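Local coordinates for protein Blo t 1 allergen (Blomia tropicalis, PDB 5JT8) that is a mite allergen of the papain-like cysteine protease family, here with its propeptide, and probably cleaves peptide bonds once that inhibitory segment is removed, at residues A[115-120]-A[243-248]. Sequence-based numbering, arbitrary orientation.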
loop_
_atom_site.group_PDB
_atom_site.type_symbol
_atom_site.label_atom_id
_atom_site.label_comp_id
_atom_site.label_asym_id
_atom_site.label_seq_id
_atom_site.Cartn_x
_atom_site.Cartn_y
_atom_site.Cartn_z
ATOM N N GLN A 115 -0.009 -8.357 23.081
ATOM C CA GLN A 115 0.134 -6.908 23.006
ATOM C C GLN A 115 0.919 -6.514 21.757
ATOM O O GLN A 115 0.609 -5.511 21.121
ATOM C CB GLN A 115 0.826 -6.354 24.267
ATOM C CG GLN A 115 0.954 -4.821 24.261
ATOM C CD GLN A 115 1.401 -4.227 25.601
ATOM O OE1 GLN A 115 2.488 -4.527 26.097
ATOM N NE2 GLN A 115 0.565 -3.361 26.176
ATOM N N ASN A 116 1.937 -7.299 21.409
ATOM C CA ASN A 116 2.744 -7.024 20.215
ATOM C C ASN A 116 2.776 -8.211 19.282
ATOM O O ASN A 116 2.870 -9.355 19.717
ATOM C CB ASN A 116 4.190 -6.652 20.582
ATOM C CG ASN A 116 4.271 -5.472 21.522
ATOM O OD1 ASN A 116 4.071 -4.324 21.122
ATOM N ND2 ASN A 116 4.573 -5.747 22.781
ATOM N N PHE A 117 2.723 -7.935 17.992
ATOM C CA PHE A 117 2.812 -8.973 16.982
ATOM C C PHE A 117 3.403 -8.323 15.730
ATOM O O PHE A 117 2.917 -7.302 15.273
ATOM C CB PHE A 117 1.433 -9.588 16.708
ATOM C CG PHE A 117 1.472 -10.833 15.862
ATOM C CD1 PHE A 117 1.547 -10.751 14.478
ATOM C CD2 PHE A 117 1.424 -12.089 16.451
ATOM C CE1 PHE A 117 1.582 -11.901 13.697
ATOM C CE2 PHE A 117 1.460 -13.241 15.677
ATOM C CZ PHE A 117 1.536 -13.147 14.299
ATOM N N ASP A 118 4.463 -8.909 15.194
ATOM C CA ASP A 118 5.175 -8.320 14.066
ATOM C C ASP A 118 5.634 -9.439 13.124
ATOM O O ASP A 118 6.584 -10.149 13.433
ATOM C CB ASP A 118 6.372 -7.493 14.580
ATOM C CG ASP A 118 7.019 -6.631 13.500
ATOM O OD1 ASP A 118 6.727 -6.833 12.308
ATOM O OD2 ASP A 118 7.822 -5.747 13.850
ATOM N N TRP A 119 4.962 -9.611 11.987
ATOM C CA TRP A 119 5.382 -10.643 11.039
ATOM C C TRP A 119 6.832 -10.456 10.565
ATOM O O TRP A 119 7.485 -11.430 10.186
ATOM C CB TRP A 119 4.444 -10.696 9.830
ATOM C CG TRP A 119 3.224 -11.501 10.074
ATOM C CD1 TRP A 119 1.928 -11.042 10.116
ATOM C CD2 TRP A 119 3.156 -12.913 10.317
ATOM N NE1 TRP A 119 1.069 -12.084 10.369
ATOM C CE2 TRP A 119 1.793 -13.242 10.498
ATOM C CE3 TRP A 119 4.118 -13.930 10.421
ATOM C CZ2 TRP A 119 1.361 -14.543 10.756
ATOM C CZ3 TRP A 119 3.695 -15.224 10.689
ATOM C CH2 TRP A 119 2.322 -15.520 10.861
ATOM N N ARG A 120 7.352 -9.228 10.613
ATOM C CA ARG A 120 8.760 -9.000 10.250
ATOM C C ARG A 120 9.732 -9.779 11.143
ATOM O O ARG A 120 10.882 -10.023 10.767
ATOM C CB ARG A 120 9.121 -7.519 10.333
ATOM C CG ARG A 120 8.358 -6.592 9.401
ATOM C CD ARG A 120 8.762 -5.137 9.661
ATOM N NE ARG A 120 8.423 -4.729 11.023
ATOM C CZ ARG A 120 8.588 -3.503 11.512
ATOM N NH1 ARG A 120 9.094 -2.545 10.745
ATOM N NH2 ARG A 120 8.241 -3.231 12.773
ATOM N N THR A 243 -7.208 -11.517 12.476
ATOM C CA THR A 243 -7.042 -11.925 11.072
ATOM C C THR A 243 -5.565 -11.958 10.693
ATOM O O THR A 243 -5.092 -12.909 10.072
ATOM C CB THR A 243 -7.817 -10.983 10.135
ATOM O OG1 THR A 243 -9.217 -11.084 10.436
ATOM C CG2 THR A 243 -7.548 -11.314 8.637
ATOM N N ILE A 244 -4.830 -10.934 11.118
ATOM C CA ILE A 244 -3.400 -10.853 10.850
ATOM C C ILE A 244 -2.670 -12.003 11.515
ATOM O O ILE A 244 -1.789 -12.620 10.914
ATOM C CB ILE A 244 -2.826 -9.517 11.331
ATOM C CG1 ILE A 244 -3.295 -8.395 10.397
ATOM C CG2 ILE A 244 -1.293 -9.575 11.412
ATOM C CD1 ILE A 244 -3.060 -6.990 10.966
ATOM N N GLN A 245 -3.047 -12.295 12.755
ATOM C CA GLN A 245 -2.445 -13.401 13.481
ATOM C C GLN A 245 -2.721 -14.763 12.815
ATOM O O GLN A 245 -1.809 -15.587 12.702
ATOM C CB GLN A 245 -2.940 -13.432 14.929
ATOM C CG GLN A 245 -2.227 -14.493 15.772
ATOM C CD GLN A 245 -2.670 -14.534 17.241
ATOM O OE1 GLN A 245 -1.843 -14.658 18.139
ATOM N NE2 GLN A 245 -3.968 -14.469 17.473
ATOM N N GLN A 246 -3.966 -14.999 12.386
ATOM C CA GLN A 246 -4.340 -16.309 11.858
ATOM C C GLN A 246 -4.182 -16.469 10.341
ATOM O O GLN A 246 -4.037 -17.598 9.846
ATOM C CB GLN A 246 -5.788 -16.652 12.230
ATOM C CG GLN A 246 -6.026 -16.979 13.706
ATOM C CD GLN A 246 -4.800 -17.534 14.446
ATOM O OE1 GLN A 246 -4.326 -16.925 15.406
ATOM N NE2 GLN A 246 -4.303 -18.700 14.019
ATOM N N HIS A 247 -4.230 -15.376 9.592
ATOM C CA HIS A 247 -4.132 -15.521 8.134
ATOM C C HIS A 247 -2.927 -14.816 7.504
ATOM O O HIS A 247 -2.749 -14.885 6.293
ATOM C CB HIS A 247 -5.434 -15.040 7.483
ATOM C CG HIS A 247 -6.640 -15.778 7.969
ATOM N ND1 HIS A 247 -6.931 -17.062 7.571
ATOM C CD2 HIS A 247 -7.607 -15.431 8.855
ATOM C CE1 HIS A 247 -8.035 -17.469 8.172
ATOM N NE2 HIS A 247 -8.467 -16.497 8.957
ATOM N N GLY A 248 -2.088 -14.169 8.319
ATOM C CA GLY A 248 -0.923 -13.474 7.784
ATOM C C GLY A 248 -1.154 -11.994 7.494
ATOM O O GLY A 248 -2.213 -11.445 7.829
#
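W119 reaches the C-terminal turn of helix 237-247 and donates from NE1 to the backbone O of I244 at 3.0 Å. The acceptor lies in the indole plane, whereas the donor stands 46° above the carbonyl plane. That oxygen also accepts a weak helical bond from G248 N, so it serves the last turn and the indole together. CA of G248, which leaves the helix with positive phi (94°), approaches W119 NE1 to 3.5 Å. Apolar contact adds to this grip: I244 CG2, anti to its backbone N, lies 3.8 Å from W119 CD1. F117, its CG likewise anti to N (chi1 -170°), lays its ring against Q245; CA of Q245 sits over one face, and F117 CE2 meets Q245 CG at 3.9 Å. F117 CE1 also lies over a face of the indole, offset toward the rim. D118, next before W119, is the N-cap of the short helix 119-122: OD1 accepts from R120 N, and the guanidinium grips the carboxylate side-on through NE and NH2. In the β-sheet (R) domain of the papain fold, strand 117-118 pairs antiparallel with strand 281-291, whose W288 meets F117, while I244 also packs on L285 and on V250 of strand 250-254, seating helix 237-247 against the sheet.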